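Local coordinates for protein putative lipase (Bacteroides thetaiotaomicron VPI-5482, PDB 3BZW) that probably hydrolyses ester bonds as a GDSL-type (SGNH) lipase or acylhydrolase, perhaps acting on lysophospholipids, at residues Arg69-Asp72 / Asp73-Arg76; Ile147-Gly150 / Ile151-Lys155. One frame throughout, in Å; residues are numbered along the deposited sequence.

Read from the N terminus, the chain leaves strand 60-63 of the parallel sheet and runs through a loop into contact 1, where residues 69-72 turn into the first residues of helix 74-85. Contact 2 comes much later, one turn against the next in the middle of helix 143-157, shortly before strand 162-166. Each is local and closes no long loop; they lie in series, neither nested nor crossed. In space their centres are about 10 Å apart and they touch: W71 packs on I147, P75 on I149 and Q153, and V74 on L154. The loop before helix 74-85 and the helix's first turn are thus packed on helix 143-157, largely through apolar groups.

Contact 1. Residues Arg69-Asp72 / Asp73-Arg76; sequences RQWD and DVPR
With chi1 at -163°, D73 sends its carboxylate away from its own N and out to where two arginines meet it: R69, folded back at chi2 (-58°), and R76, bent at chi3 (72°). R76 grips D73 side-on: NE gives a 2.7 Å bond to OD1, and R76 NH2 donates to D73 OD2 at 3.0 Å, on its syn lone pair. R69 NH1 donates to D73 OD2 as well, at 3.0 Å, but from above the carboxylate plane, its guanidinium nearly perpendicular to that plane. Q77 adds a further hydrogen bond to OD2. Beneath this network the backbone turns, D73 N donating to Q70 O at 2.9 Å, and one water links D72 O to R76 N. W71 lies alongside V74, whose CG2 sits 3.5 Å from W71 CE3 over one face of the indole in a CH-pi contact; Y143 meets the same ring nearly perpendicularly. An asparagine here carries no charge, and the two guanidinium groups would probably lose the mate that holds them together, leaving the loop less firmly tied to the helix. One shared carboxylate thus holds R69 NH1 and R76 NH2 2.9 Å apart in a salt-bridge network, which probably favours D73 in its charged form.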
ATOM      1  N   ARG A  69      34.388   0.241 -22.989  1.00  6.70           N
ATOM      2  CA  ARG A  69      34.079  -1.165 -22.751  1.00  6.06           C
ATOM      3  C   ARG A  69      32.838  -1.374 -21.890  1.00  6.27           C
ATOM      4  O   ARG A  69      32.464  -0.517 -21.082  1.00  4.21           O
ATOM      5  CB  ARG A  69      35.289  -1.882 -22.138  1.00  6.23           C
ATOM      6  CG  ARG A  69      36.492  -1.923 -23.080  1.00  7.66           C
ATOM      7  CD  ARG A  69      36.127  -2.618 -24.392  1.00 12.59           C
ATOM      8  NE  ARG A  69      37.108  -2.385 -25.452  1.00 16.63           N
ATOM      9  CZ  ARG A  69      38.275  -3.015 -25.558  1.00 18.08           C
ATOM     10  NH1 ARG A  69      38.625  -3.935 -24.667  1.00 18.21           N
ATOM     11  NH2 ARG A  69      39.094  -2.727 -26.562  1.00 16.80           N
ATOM     12  N   GLN A  70      32.205  -2.526 -22.085  1.00  7.44           N
ATOM     13  CA  GLN A  70      30.986  -2.891 -21.370  1.00  7.61           C
ATOM     14  C   GLN A  70      31.205  -4.162 -20.553  1.00  6.84           C
ATOM     15  O   GLN A  70      32.290  -4.742 -20.578  1.00  7.36           O
ATOM     16  CB  GLN A  70      29.861  -3.098 -22.383  1.00  7.21           C
ATOM     17  CG  GLN A  70      29.539  -1.842 -23.190  1.00  8.99           C
ATOM     18  CD  GLN A  70      28.825  -2.150 -24.491  1.00  8.95           C
ATOM     19  OE1 GLN A  70      27.928  -2.988 -24.534  1.00 11.51           O
ATOM     20  NE2 GLN A  70      29.216  -1.464 -25.559  1.00 11.25           N
ATOM     21  N   TRP A  71      30.175  -4.600 -19.834  1.00  4.30           N
ATOM     22  CA  TRP A  71      30.303  -5.799 -19.016  1.00  4.71           C
ATOM     23  C   TRP A  71      30.679  -7.055 -19.796  1.00  4.20           C
ATOM     24  O   TRP A  71      31.108  -8.044 -19.199  1.00  5.01           O
ATOM     25  CB  TRP A  71      29.018  -6.060 -18.212  1.00  3.84           C
ATOM     26  CG  TRP A  71      29.163  -5.703 -16.757  1.00  3.80           C
ATOM     27  CD1 TRP A  71      28.931  -4.484 -16.178  1.00  4.18           C
ATOM     28  CD2 TRP A  71      29.630  -6.562 -15.710  1.00  3.95           C
ATOM     29  NE1 TRP A  71      29.228  -4.532 -14.834  1.00  2.97           N
ATOM     30  CE2 TRP A  71      29.660  -5.795 -14.521  1.00  4.14           C
ATOM     31  CE3 TRP A  71      30.032  -7.906 -15.660  1.00  4.77           C
ATOM     32  CZ2 TRP A  71      30.075  -6.329 -13.296  1.00  5.26           C
ATOM     33  CZ3 TRP A  71      30.446  -8.438 -14.442  1.00  5.71           C
ATOM     34  CH2 TRP A  71      30.464  -7.649 -13.277  1.00  5.25           C
ATOM     35  N   ASP A  72      30.542  -7.027 -21.120  1.00  5.69           N
ATOM     36  CA  ASP A  72      30.895  -8.205 -21.913  1.00  7.39           C
ATOM     37  C   ASP A  72      32.410  -8.347 -22.044  1.00  6.82           C
ATOM     38  O   ASP A  72      32.910  -9.383 -22.486  1.00  6.81           O
ATOM     39  CB  ASP A  72      30.245  -8.145 -23.307  1.00  6.99           C
ATOM     40  CG  ASP A  72      30.723  -6.963 -24.135  1.00 10.00           C
ATOM     41  OD1 ASP A  72      31.110  -5.928 -23.553  1.00 11.88           O
ATOM     42  OD2 ASP A  72      30.689  -7.063 -25.380  1.00 10.81           O
ATOM     43  N   ASP A  73      33.134  -7.311 -21.630  1.00  6.70           N
ATOM     44  CA  ASP A  73      34.590  -7.308 -21.713  1.00  7.79           C
ATOM     45  C   ASP A  73      35.263  -7.702 -20.394  1.00  7.10           C
ATOM     46  O   ASP A  73      36.490  -7.759 -20.314  1.00  7.62           O
ATOM     47  CB  ASP A  73      35.075  -5.918 -22.156  1.00  8.02           C
ATOM     48  CG  ASP A  73      36.512  -5.923 -22.663  1.00 10.13           C
ATOM     49  OD1 ASP A  73      36.839  -6.776 -23.522  1.00  6.46           O
ATOM     50  OD2 ASP A  73      37.309  -5.068 -22.215  1.00  7.56           O
ATOM     51  N   VAL A  74      34.466  -7.986 -19.368  1.00  4.79           N
ATOM     52  CA  VAL A  74      35.017  -8.361 -18.066  1.00  5.90           C
ATOM     53  C   VAL A  74      35.862  -9.639 -18.111  1.00  5.23           C
ATOM     54  O   VAL A  74      36.940  -9.688 -17.525  1.00  4.02           O
ATOM     55  CB  VAL A  74      33.898  -8.494 -17.004  1.00  4.33           C
ATOM     56  CG1 VAL A  74      34.447  -9.125 -15.720  1.00  6.54           C
ATOM     57  CG2 VAL A  74      33.327  -7.110 -16.696  1.00  3.23           C
ATOM     58  N   PRO A  75      35.381 -10.693 -18.795  1.00  6.53           N
ATOM     59  CA  PRO A  75      36.173 -11.925 -18.865  1.00  6.09           C
ATOM     60  C   PRO A  75      37.542 -11.697 -19.515  1.00  6.29           C
ATOM     61  O   PRO A  75      38.557 -12.195 -19.028  1.00  6.10           O
ATOM     62  CB  PRO A  75      35.286 -12.856 -19.693  1.00  7.46           C
ATOM     63  CG  PRO A  75      33.908 -12.440 -19.268  1.00  6.67           C
ATOM     64  CD  PRO A  75      34.014 -10.925 -19.299  1.00  6.94           C
ATOM     65  N   ARG A  76      37.565 -10.948 -20.615  1.00  5.40           N
ATOM     66  CA  ARG A  76      38.816 -10.672 -21.321  1.00  7.42           C
ATOM     67  C   ARG A  76      39.796  -9.906 -20.438  1.00  6.21           C
ATOM     68  O   ARG A  76      40.991 -10.204 -20.420  1.00  5.75           O
ATOM     69  CB  ARG A  76      38.563  -9.856 -22.587  1.00  8.63           C
ATOM     70  CG  ARG A  76      39.829  -9.581 -23.397  1.00 12.48           C
ATOM     71  CD  ARG A  76      39.605  -8.481 -24.433  1.00 15.11           C
ATOM     72  NE  ARG A  76      39.478  -7.166 -23.806  1.00 14.68           N
ATOM     73  CZ  ARG A  76      40.496  -6.472 -23.306  1.00 14.70           C
ATOM     74  NH1 ARG A  76      41.730  -6.959 -23.362  1.00 15.43           N
ATOM     75  NH2 ARG A  76      40.281  -5.296 -22.737  1.00 13.83           N
TER
HETATM   76  O   HOH W   1      35.305 -10.704 -22.565  1.00  6.10           O

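Contact 2. Residues Ile147-Gly150 / Ile151-Lys155; sequences INIG and ITQLK
Helix 143-157, packed between helices 74-85 and 195-210, provides this contact, in which I147 and I151 sit one turn apart with their side chains alongside each other. I147 CG2 meets I151 CD1 at 3.6 Å. I151 holds CG1 beside its backbone N (chi1 -65°) and extends from there, which carries CD1 back along the helix to that methyl. Both isoleucines also touch A205 of helix 195-210, and I151 goes on to W209 and to L165 of strand 162-166. Beneath them I151 N donates to I147 O at 2.9 Å, almost straight at 174°.

The next carbonyl is shared. N148 O receives T152 N at 3.1 Å and T152 OG1 at 2.8 Å, the two donors arriving from opposite faces of the carbonyl plane. Keeping OG1 beside the backbone N (chi1 -72°) turns the hydroxyl back toward the preceding turn. The amide end of N148 turns outward instead: OD1 accepts from W209, while ND2 donates to the carbonyls of W110 and V137.

On the side near helix 74-85, Q153 keeps CG beside its backbone N, which lays CG 3.2 Å from I149 O, the carbonyl to which its own N donates. L154 N bonds G150 O at 2.9 Å, and its side chain reaches V74, A78 and I163. At the far end K155 NZ bonds G210 O and Q229 of the second subunit. Successive i to i+4 bonds, with apolar residues turned toward sheet and neighbouring helices, are typical of a helix flanking the parallel sheet in the alpha/beta fold of SGNH hydrolases.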
ATOM      1  N   ILE A 147      26.658 -10.207 -16.702  1.00  5.26           N
ATOM      2  CA  ILE A 147      27.094 -10.228 -15.314  1.00  5.32           C
ATOM      3  C   ILE A 147      27.285 -11.682 -14.877  1.00  6.37           C
ATOM      4  O   ILE A 147      28.243 -12.003 -14.171  1.00  4.46           O
ATOM      5  CB  ILE A 147      26.073  -9.513 -14.393  1.00  5.30           C
ATOM      6  CG1 ILE A 147      26.074  -8.011 -14.703  1.00  5.07           C
ATOM      7  CG2 ILE A 147      26.432  -9.738 -12.929  1.00  5.83           C
ATOM      8  CD1 ILE A 147      25.009  -7.212 -13.960  1.00  4.43           C
ATOM      9  N   ASN A 148      26.381 -12.561 -15.305  1.00  5.96           N
ATOM     10  CA  ASN A 148      26.493 -13.975 -14.957  1.00  5.55           C
ATOM     11  C   ASN A 148      27.806 -14.535 -15.501  1.00  5.26           C
ATOM     12  O   ASN A 148      28.545 -15.215 -14.788  1.00  5.08           O
ATOM     13  CB  ASN A 148      25.324 -14.783 -15.537  1.00  5.18           C
ATOM     14  CG  ASN A 148      24.021 -14.547 -14.796  1.00  5.92           C
ATOM     15  OD1 ASN A 148      24.011 -14.122 -13.639  1.00  5.33           O
ATOM     16  ND2 ASN A 148      22.908 -14.847 -15.457  1.00  5.93           N
ATOM     17  N   ILE A 149      28.086 -14.249 -16.770  1.00  4.74           N
ATOM     18  CA  ILE A 149      29.314 -14.716 -17.414  1.00  5.38           C
ATOM     19  C   ILE A 149      30.545 -14.093 -16.744  1.00  6.19           C
ATOM     20  O   ILE A 149      31.532 -14.781 -16.462  1.00  4.85           O
ATOM     21  CB  ILE A 149      29.340 -14.337 -18.914  1.00  6.98           C
ATOM     22  CG1 ILE A 149      28.263 -15.119 -19.670  1.00  7.59           C
ATOM     23  CG2 ILE A 149      30.728 -14.602 -19.493  1.00  7.15           C
ATOM     24  CD1 ILE A 149      28.049 -14.659 -21.109  1.00 10.23           C
ATOM     25  N   GLY A 150      30.473 -12.789 -16.494  1.00  5.46           N
ATOM     26  CA  GLY A 150      31.584 -12.081 -15.878  1.00  6.13           C
ATOM     27  C   GLY A 150      31.962 -12.527 -14.477  1.00  7.09           C
ATOM     28  O   GLY A 150      33.138 -12.759 -14.187  1.00  6.86           O
ATOM     29  N   ILE A 151      30.977 -12.639 -13.593  1.00  5.99           N
ATOM     30  CA  ILE A 151      31.264 -13.064 -12.232  1.00  6.40           C
ATOM     31  C   ILE A 151      31.727 -14.522 -12.211  1.00  7.02           C
ATOM     32  O   ILE A 151      32.574 -14.899 -11.401  1.00  6.80           O
ATOM     33  CB  ILE A 151      30.040 -12.858 -11.311  1.00  4.95           C
ATOM     34  CG1 ILE A 151      29.737 -11.354 -11.202  1.00  7.00           C
ATOM     35  CG2 ILE A 151      30.321 -13.420  -9.924  1.00  5.06           C
ATOM     36  CD1 ILE A 151      28.565 -11.005 -10.303  1.00  6.87           C
ATOM     37  N   THR A 152      31.185 -15.338 -13.110  1.00  6.83           N
ATOM     38  CA  THR A 152      31.588 -16.737 -13.190  1.00  6.61           C
ATOM     39  C   THR A 152      33.082 -16.824 -13.495  1.00  7.03           C
ATOM     40  O   THR A 152      33.831 -17.525 -12.809  1.00  6.33           O
ATOM     41  CB  THR A 152      30.804 -17.478 -14.296  1.00  9.22           C
ATOM     42  OG1 THR A 152      29.448 -17.662 -13.872  1.00  9.83           O
ATOM     43  CG2 THR A 152      31.436 -18.837 -14.593  1.00 10.78           C
ATOM     44  N   GLN A 153      33.512 -16.097 -14.522  1.00  7.46           N
ATOM     45  CA  GLN A 153      34.912 -16.089 -14.930  1.00  7.73           C
ATOM     46  C   GLN A 153      35.814 -15.486 -13.855  1.00  8.17           C
ATOM     47  O   GLN A 153      36.929 -15.960 -13.636  1.00  8.29           O
ATOM     48  CB  GLN A 153      35.070 -15.330 -16.249  1.00  8.46           C
ATOM     49  CG  GLN A 153      34.354 -16.012 -17.411  1.00 12.60           C
ATOM     50  CD  GLN A 153      34.861 -17.429 -17.646  1.00 16.53           C
ATOM     51  OE1 GLN A 153      34.099 -18.321 -18.026  1.00 20.50           O
ATOM     52  NE2 GLN A 153      36.151 -17.639 -17.424  1.00 17.04           N
ATOM     53  N   LEU A 154      35.338 -14.442 -13.183  1.00  6.32           N
ATOM     54  CA  LEU A 154      36.131 -13.827 -12.125  1.00  5.75           C
ATOM     55  C   LEU A 154      36.386 -14.832 -11.003  1.00  6.08           C
ATOM     56  O   LEU A 154      37.505 -14.943 -10.499  1.00  7.05           O
ATOM     57  CB  LEU A 154      35.413 -12.593 -11.563  1.00  6.04           C
ATOM     58  CG  LEU A 154      35.508 -11.320 -12.413  1.00  7.45           C
ATOM     59  CD1 LEU A 154      34.477 -10.296 -11.953  1.00  6.73           C
ATOM     60  CD2 LEU A 154      36.921 -10.754 -12.309  1.00  8.30           C
ATOM     61  N   LYS A 155      35.347 -15.569 -10.619  1.00  5.31           N
ATOM     62  CA  LYS A 155      35.469 -16.552  -9.549  1.00  6.02           C
ATOM     63  C   LYS A 155      36.259 -17.781  -9.988  1.00  5.64           C
ATOM     64  O   LYS A 155      36.964 -18.388  -9.188  1.00  8.88           O
ATOM     65  CB  LYS A 155      34.080 -16.960  -9.039  1.00  7.17           C
ATOM     66  CG  LYS A 155      33.412 -15.891  -8.170  1.00  5.84           C
ATOM     67  CD  LYS A 155      32.036 -16.338  -7.689  1.00  3.02           C
ATOM     68  CE  LYS A 155      31.405 -15.309  -6.767  1.00  4.28           C
ATOM     69  NZ  LYS A 155      32.077 -15.242  -5.431  1.00  3.84           N
TER